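Local coordinates for OmpT protein (Vibrio cholerae serotype O1, PDB 6EHD) that probably forms a diffusion porin, a beta-barrel channel through the outer membrane that lets small solutes and ions pass, at residues A232-G237 with A249-V254; R109-L113 with V192-Y196. The protein carries 1 engineered substitution. All blocks are in the same frame, centred on the assembly; numbering follows the deposited sequence.

Contact 1. Residues A232-G237 with A249-V254; sequences AISVAG and AGYEYV. With C8E ((hydroxyethyloxy)tri(ethyloxy)octane), chain E.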
loop_
_atom_site.group_PDB
_atom_site.type_symbol
_atom_site.label_atom_id
_atom_site.label_comp_id
_atom_site.label_asym_id
_atom_site.label_seq_id
_atom_site.Cartn_x
_atom_site.Cartn_y
_atom_site.Cartn_z
ATOM N N ALA A 232 -14.192 -8.412 0.680
ATOM C CA ALA A 232 -14.052 -6.958 0.935
ATOM C C ALA A 232 -14.527 -6.124 -0.250
ATOM O O ALA A 232 -14.301 -6.543 -1.425
ATOM C CB ALA A 232 -12.571 -6.635 1.241
ATOM N N ILE A 233 -15.210 -5.020 0.051
ATOM C CA ILE A 233 -15.613 -4.055 -0.955
ATOM C C ILE A 233 -15.155 -2.641 -0.478
ATOM O O ILE A 233 -15.345 -2.275 0.688
ATOM C CB ILE A 233 -17.114 -4.076 -1.269
ATOM C CG1 ILE A 233 -17.447 -3.109 -2.408
ATOM C CG2 ILE A 233 -17.960 -3.782 -0.027
ATOM C CD1 ILE A 233 -18.903 -3.083 -2.901
ATOM N N SER A 234 -14.624 -1.855 -1.428
ATOM C CA SER A 234 -14.236 -0.455 -1.236
ATOM C C SER A 234 -14.893 0.380 -2.360
ATOM O O SER A 234 -14.799 0.039 -3.570
ATOM C CB SER A 234 -12.686 -0.313 -1.308
ATOM O OG SER A 234 -12.043 -1.172 -0.365
ATOM N N VAL A 235 -15.632 1.433 -1.964
ATOM C CA VAL A 235 -16.348 2.374 -2.863
ATOM C C VAL A 235 -15.862 3.774 -2.484
ATOM O O VAL A 235 -16.110 4.212 -1.369
ATOM C CB VAL A 235 -17.882 2.287 -2.709
ATOM C CG1 VAL A 235 -18.495 3.102 -3.792
ATOM C CG2 VAL A 235 -18.316 0.871 -2.833
ATOM N N ALA A 236 -15.261 4.497 -3.394
ATOM C CA ALA A 236 -14.602 5.786 -3.015
ATOM C C ALA A 236 -14.647 6.750 -4.198
ATOM O O ALA A 236 -14.810 6.378 -5.362
ATOM C CB ALA A 236 -13.155 5.570 -2.544
ATOM N N GLY A 237 -14.446 8.042 -3.898
ATOM C CA GLY A 237 -14.363 9.067 -4.959
ATOM C C GLY A 237 -13.653 10.342 -4.560
ATOM O O GLY A 237 -13.449 10.615 -3.359
ATOM N N ALA A 249 -13.863 10.996 -0.353
ATOM C CA ALA A 249 -14.636 10.162 0.628
ATOM C C ALA A 249 -14.616 8.696 0.242
ATOM O O ALA A 249 -14.389 8.346 -0.958
ATOM C CB ALA A 249 -16.111 10.671 0.717
ATOM N N GLY A 250 -14.767 7.802 1.218
ATOM C CA GLY A 250 -14.915 6.359 0.890
ATOM C C GLY A 250 -15.616 5.589 1.967
ATOM O O GLY A 250 -15.720 6.031 3.145
ATOM N N TYR A 251 -16.140 4.444 1.525
ATOM C CA TYR A 251 -16.823 3.427 2.388
ATOM C C TYR A 251 -16.190 2.061 2.117
ATOM O O TYR A 251 -16.081 1.621 0.934
ATOM C CB TYR A 251 -18.321 3.386 1.970
ATOM C CG TYR A 251 -19.127 2.213 2.605
ATOM C CD1 TYR A 251 -19.573 2.278 3.935
ATOM C CD2 TYR A 251 -19.297 1.020 1.919
ATOM C CE1 TYR A 251 -20.227 1.209 4.538
ATOM C CE2 TYR A 251 -19.974 -0.053 2.506
ATOM C CZ TYR A 251 -20.432 0.041 3.817
ATOM O OH TYR A 251 -21.117 -1.067 4.392
ATOM N N GLU A 252 -15.769 1.381 3.186
ATOM C CA GLU A 252 -15.079 0.131 3.129
ATOM C C GLU A 252 -15.753 -0.898 4.070
ATOM O O GLU A 252 -15.918 -0.639 5.292
ATOM C CB GLU A 252 -13.593 0.294 3.561
ATOM C CG GLU A 252 -12.863 1.316 2.697
ATOM C CD GLU A 252 -11.426 1.698 3.109
ATOM O OE1 GLU A 252 -10.980 1.335 4.238
ATOM O OE2 GLU A 252 -10.686 2.284 2.219
ATOM N N TYR A 253 -16.120 -2.053 3.506
ATOM C CA TYR A 253 -16.744 -3.139 4.341
ATOM C C TYR A 253 -16.012 -4.466 4.117
ATOM O O TYR A 253 -15.786 -4.864 2.944
ATOM C CB TYR A 253 -18.202 -3.261 3.916
ATOM C CG TYR A 253 -18.961 -4.370 4.670
ATOM C CD1 TYR A 253 -19.323 -4.201 6.022
ATOM C CD2 TYR A 253 -19.132 -5.651 4.084
ATOM C CE1 TYR A 253 -19.991 -5.231 6.748
ATOM C CE2 TYR A 253 -19.810 -6.685 4.810
ATOM C CZ TYR A 253 -20.218 -6.456 6.115
ATOM O OH TYR A 253 -20.810 -7.526 6.813
ATOM N N VAL A 254 -15.654 -5.163 5.221
ATOM C CA VAL A 254 -14.911 -6.394 5.156
ATOM C C VAL A 254 -15.641 -7.443 6.081
ATOM O O VAL A 254 -16.049 -7.085 7.221
ATOM C CB VAL A 254 -13.478 -6.280 5.617
ATOM C CG1 VAL A 254 -12.755 -7.634 5.487
ATOM C CG2 VAL A 254 -12.758 -5.157 4.809
HETATM C C1 C8E E . -20.874 -1.090 -6.464
HETATM C C2 C8E E . -21.333 0.068 -5.585
HETATM C C3 C8E E . -21.829 -0.471 -4.265
HETATM C C4 C8E E . -22.676 0.525 -3.455
HETATM C C5 C8E E . -22.279 0.474 -1.981
HETATM C C6 C8E E . -22.810 -0.632 -1.104
HETATM C C7 C8E E . -21.776 -1.687 -0.666
HETATM C C8 C8E E . -22.315 -2.517 0.526
HETATM O O9 C8E E . -21.922 -3.891 0.750
HETATM C C10 C8E E . -22.854 -4.959 0.778
HETATM C C11 C8E E . -22.522 -5.897 1.891
HETATM O O12 C8E E . -23.221 -5.269 2.956
HETATM C C13 C8E E . -23.495 -5.918 4.208
HETATM C C14 C8E E . -23.646 -4.903 5.357
HETATM O O15 C8E E . -24.327 -3.687 4.959
HETATM C C16 C8E E . -24.686 -2.797 6.059
HETATM C C17 C8E E . -25.490 -1.536 5.691
HETATM O O18 C8E E . -24.886 -0.917 4.554
HETATM C C19 C8E E . -25.037 0.474 4.167
HETATM C C20 C8E E . -24.926 0.573 2.634
HETATM O O21 C8E E . -23.809 1.318 2.171
HETATM O O HOH W 1 -9.840 -0.188 1.106
#

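Contact 2. Residues R109-L113 with V192-Y196; sequences RYGTL and VTNSY. With C8E ((hydroxyethyloxy)tri(ethyloxy)octane), chain K.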
loop_
_atom_site.group_PDB
_atom_site.type_symbol
_atom_site.label_atom_id
_atom_site.label_comp_id
_atom_site.label_asym_id
_atom_site.label_seq_id
_atom_site.Cartn_x
_atom_site.Cartn_y
_atom_site.Cartn_z
ATOM N N ARG A 109 -6.350 -6.332 0.685
ATOM C CA ARG A 109 -5.959 -7.425 1.591
ATOM C C ARG A 109 -4.592 -8.105 1.259
ATOM O O ARG A 109 -4.315 -9.200 1.734
ATOM C CB ARG A 109 -7.057 -8.501 1.605
ATOM C CG ARG A 109 -8.460 -8.002 1.911
ATOM C CD ARG A 109 -8.564 -7.068 3.143
ATOM N NE ARG A 109 -8.007 -7.711 4.361
ATOM C CZ ARG A 109 -7.220 -7.148 5.275
ATOM N NH1 ARG A 109 -6.894 -5.856 5.233
ATOM N NH2 ARG A 109 -6.760 -7.894 6.311
ATOM N N TYR A 110 -3.760 -7.467 0.435
ATOM C CA TYR A 110 -2.473 -8.057 -0.016
ATOM C C TYR A 110 -1.357 -8.034 1.104
ATOM O O TYR A 110 -0.379 -8.793 0.986
ATOM C CB TYR A 110 -1.911 -7.288 -1.246
ATOM C CG TYR A 110 -1.662 -5.801 -1.032
ATOM C CD1 TYR A 110 -2.692 -4.844 -1.224
ATOM C CD2 TYR A 110 -0.432 -5.331 -0.563
ATOM C CE1 TYR A 110 -2.476 -3.486 -0.937
ATOM C CE2 TYR A 110 -0.212 -3.989 -0.272
ATOM C CZ TYR A 110 -1.233 -3.058 -0.465
ATOM O OH TYR A 110 -0.959 -1.731 -0.161
ATOM N N GLY A 111 -1.470 -7.102 2.076
ATOM C CA GLY A 111 -0.380 -6.694 2.938
ATOM C C GLY A 111 -0.381 -7.310 4.319
ATOM O O GLY A 111 0.436 -6.945 5.186
ATOM N N THR A 112 -1.316 -8.192 4.561
ATOM C CA THR A 112 -1.561 -8.718 5.933
ATOM C C THR A 112 -0.294 -9.316 6.613
ATOM O O THR A 112 -0.079 -9.053 7.807
ATOM C CB THR A 112 -2.690 -9.761 5.907
ATOM O OG1 THR A 112 -3.750 -9.196 5.142
ATOM C CG2 THR A 112 -3.189 -10.162 7.339
ATOM N N LEU A 113 0.512 -10.042 5.843
ATOM C CA LEU A 113 1.811 -10.604 6.248
ATOM C C LEU A 113 3.094 -9.852 5.862
ATOM O O LEU A 113 4.081 -9.900 6.619
ATOM C CB LEU A 113 1.903 -12.069 5.786
ATOM C CG LEU A 113 0.736 -13.027 6.066
ATOM C CD1 LEU A 113 0.959 -14.432 5.520
ATOM C CD2 LEU A 113 0.371 -13.112 7.535
ATOM N N VAL A 192 1.983 -19.316 8.135
ATOM C CA VAL A 192 0.734 -18.744 7.558
ATOM C C VAL A 192 0.980 -18.315 6.094
ATOM O O VAL A 192 2.039 -17.764 5.773
ATOM C CB VAL A 192 0.178 -17.619 8.446
ATOM C CG1 VAL A 192 1.213 -16.557 8.742
ATOM C CG2 VAL A 192 -1.086 -16.974 7.840
ATOM N N THR A 193 0.039 -18.686 5.242
ATOM C CA THR A 193 -0.017 -18.302 3.812
ATOM C C THR A 193 -1.237 -17.362 3.606
ATOM O O THR A 193 -2.348 -17.660 4.118
ATOM C CB THR A 193 -0.167 -19.565 2.914
ATOM O OG1 THR A 193 0.986 -20.415 3.101
ATOM C CG2 THR A 193 -0.137 -19.227 1.445
ATOM N N ASN A 194 -1.027 -16.253 2.882
ATOM C CA ASN A 194 -2.126 -15.319 2.486
ATOM C C ASN A 194 -2.197 -15.399 0.994
ATOM O O ASN A 194 -1.185 -15.114 0.367
ATOM C CB ASN A 194 -1.742 -13.911 2.952
ATOM C CG ASN A 194 -2.858 -12.874 2.728
ATOM O OD1 ASN A 194 -4.024 -13.238 2.679
ATOM N ND2 ASN A 194 -2.471 -11.551 2.626
ATOM N N SER A 195 -3.331 -15.894 0.441
ATOM C CA SER A 195 -3.613 -15.972 -0.957
ATOM C C SER A 195 -4.739 -14.955 -1.311
ATOM O O SER A 195 -5.770 -14.948 -0.704
ATOM C CB SER A 195 -4.080 -17.405 -1.335
ATOM O OG SER A 195 -3.045 -18.307 -0.919
ATOM N N TYR A 196 -4.538 -14.129 -2.337
ATOM C CA TYR A 196 -5.477 -13.020 -2.580
ATOM C C TYR A 196 -5.697 -12.727 -4.082
ATOM O O TYR A 196 -4.886 -13.038 -4.953
ATOM C CB TYR A 196 -5.012 -11.739 -1.738
ATOM C CG TYR A 196 -3.474 -11.474 -1.886
ATOM C CD1 TYR A 196 -2.583 -12.103 -0.999
ATOM C CD2 TYR A 196 -2.966 -10.720 -2.944
ATOM C CE1 TYR A 196 -1.193 -11.965 -1.132
ATOM C CE2 TYR A 196 -1.557 -10.540 -3.056
ATOM C CZ TYR A 196 -0.677 -11.201 -2.159
ATOM O OH TYR A 196 0.714 -11.073 -2.262
HETATM C C1 C8E K . -11.326 -15.405 -12.689
HETATM C C2 C8E K . -10.418 -16.469 -12.085
HETATM C C3 C8E K . -10.520 -16.468 -10.585
HETATM C C4 C8E K . -9.198 -16.844 -9.986
HETATM C C5 C8E K . -9.375 -17.066 -8.536
HETATM C C6 C8E K . -8.067 -17.367 -7.855
HETATM C C7 C8E K . -8.368 -17.299 -6.381
HETATM C C8 C8E K . -7.206 -17.571 -5.455
HETATM O O9 C8E K . -7.746 -17.301 -4.150
HETATM C C10 C8E K . -7.524 -15.995 -3.647
HETATM C C11 C8E K . -8.728 -15.524 -2.834
HETATM O O12 C8E K . -9.038 -16.506 -1.855
HETATM O O HOH W 2 0.466 -10.558 2.883
HETATM O O HOH W 3 -5.454 -11.241 4.605
#

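Contact 1. Residues A232-G237 with A249-V254
Ile233, with 58 Å² covered by the partner strand, and Tyr251, with 53 Å², lie on the detergent-facing side of an antiparallel hairpin whose two segments run at 175° to each other. Ile233 forms a hydrogen-bonded pair with Tyr253 (Ile233 N to Tyr253 O 3.0 Å, Tyr253 N to Ile233 O 2.9 Å), and its CG2 packs 4.0 Å from Tyr253 CB. Tyr251 pairs likewise with Val235: Val235 N to Tyr251 O and Tyr251 N to Val235 O are both 2.9 Å. The C8E molecule of chain E runs along this face: its C7 is 3.9 Å from Ile233 CD1, its O21 lies over the Tyr251 ring, and its C13 is 3.8 Å from Tyr253 CE2. On the other face, a water bonds Ser234 OG at 2.8 Å and, weakly, Glu252 OE2 at 2.8 Å; Glu252 also accepts hydrogen bonds from Thr106 and Gly105. Apolar and aromatic groups toward detergent, with a carboxylate held by polar groups behind them, imply a barrel wall between membrane and pore.

Contact 2. Residues R109-L113 with V192-Y196
Asn194 reaches from the barrel strand to the loop segment 109-113. Its chi1 of -174° (t) extends the amide inward, so that ND2 donates to Arg109 O at 3.1 Å, a carbonyl that the loop's backbone turns toward the strand. The same ND2 donates at 3.1 Å to a water that in turn donates a hydrogen bond to Tyr110 O (2.7 Å) and accepts one from Leu113 N (3.0 Å); a second water links Asn194 OD1 (3.1 Å) to Thr112 OG1 (2.7 Å). Both ends of one amide are thus used to hold the loop. Tyr196, in the p rotamer, lays its ring along the loop: Tyr110 CA sits 3.9 Å from the ring centroid, 6° off the normal, in a CH-pi contact, and Tyr110 CB is 3.7 Å from Tyr196 CE2. Tyr110 is also p, but its ring leads away from the strand and its hydroxyl bonds Asp92, while the Tyr196 hydroxyl bonds Glu150. Leu113 (m, t) has the largest area covered, 82 Å²; CD2 meets Val192 CG1 at 3.7 Å, Val192 being p, and CD1 rests 3.8 Å from Asn194 CB. Arg109, m at chi1 to chi3, curls its guanidinium away from the strand to a salt bridge with Glu230. Outside the wall, Ser195 O lies 3.6 Å from C10 of the C8E of chain K. A loop that carries a short helix, folds into the barrel and is held to the inner wall by an amide, waters and apolar packing is characteristic of the constriction loop, L3, of general porins.

In the fold
Contact 1 is wall against wall, a hairpin of neighbouring strands, whereas contact 2 fixes an inward-folded loop to strand 184-205 of the same barrel sheet. Strand 208-221 separates strand 184-205 from strand 227-242, yet the loop side chain of Arg109 comes close to Ala232 inside the barrel: centres are 19 Å apart, nearest atoms about 4 Å, without touching. The loop itself joins them, since Thr106 and Gly105, which bond Glu252 of contact 1, come just before Arg109. Different C8E molecules lie outside at each contact, while a bound MES, probably from the crystallisation liquor, lies about 5 Å from the Tyr110 side chain. Both contacts lie away from Asp12, Phe13 and Trp325, a calcium site seen in a structure of this protein but empty here.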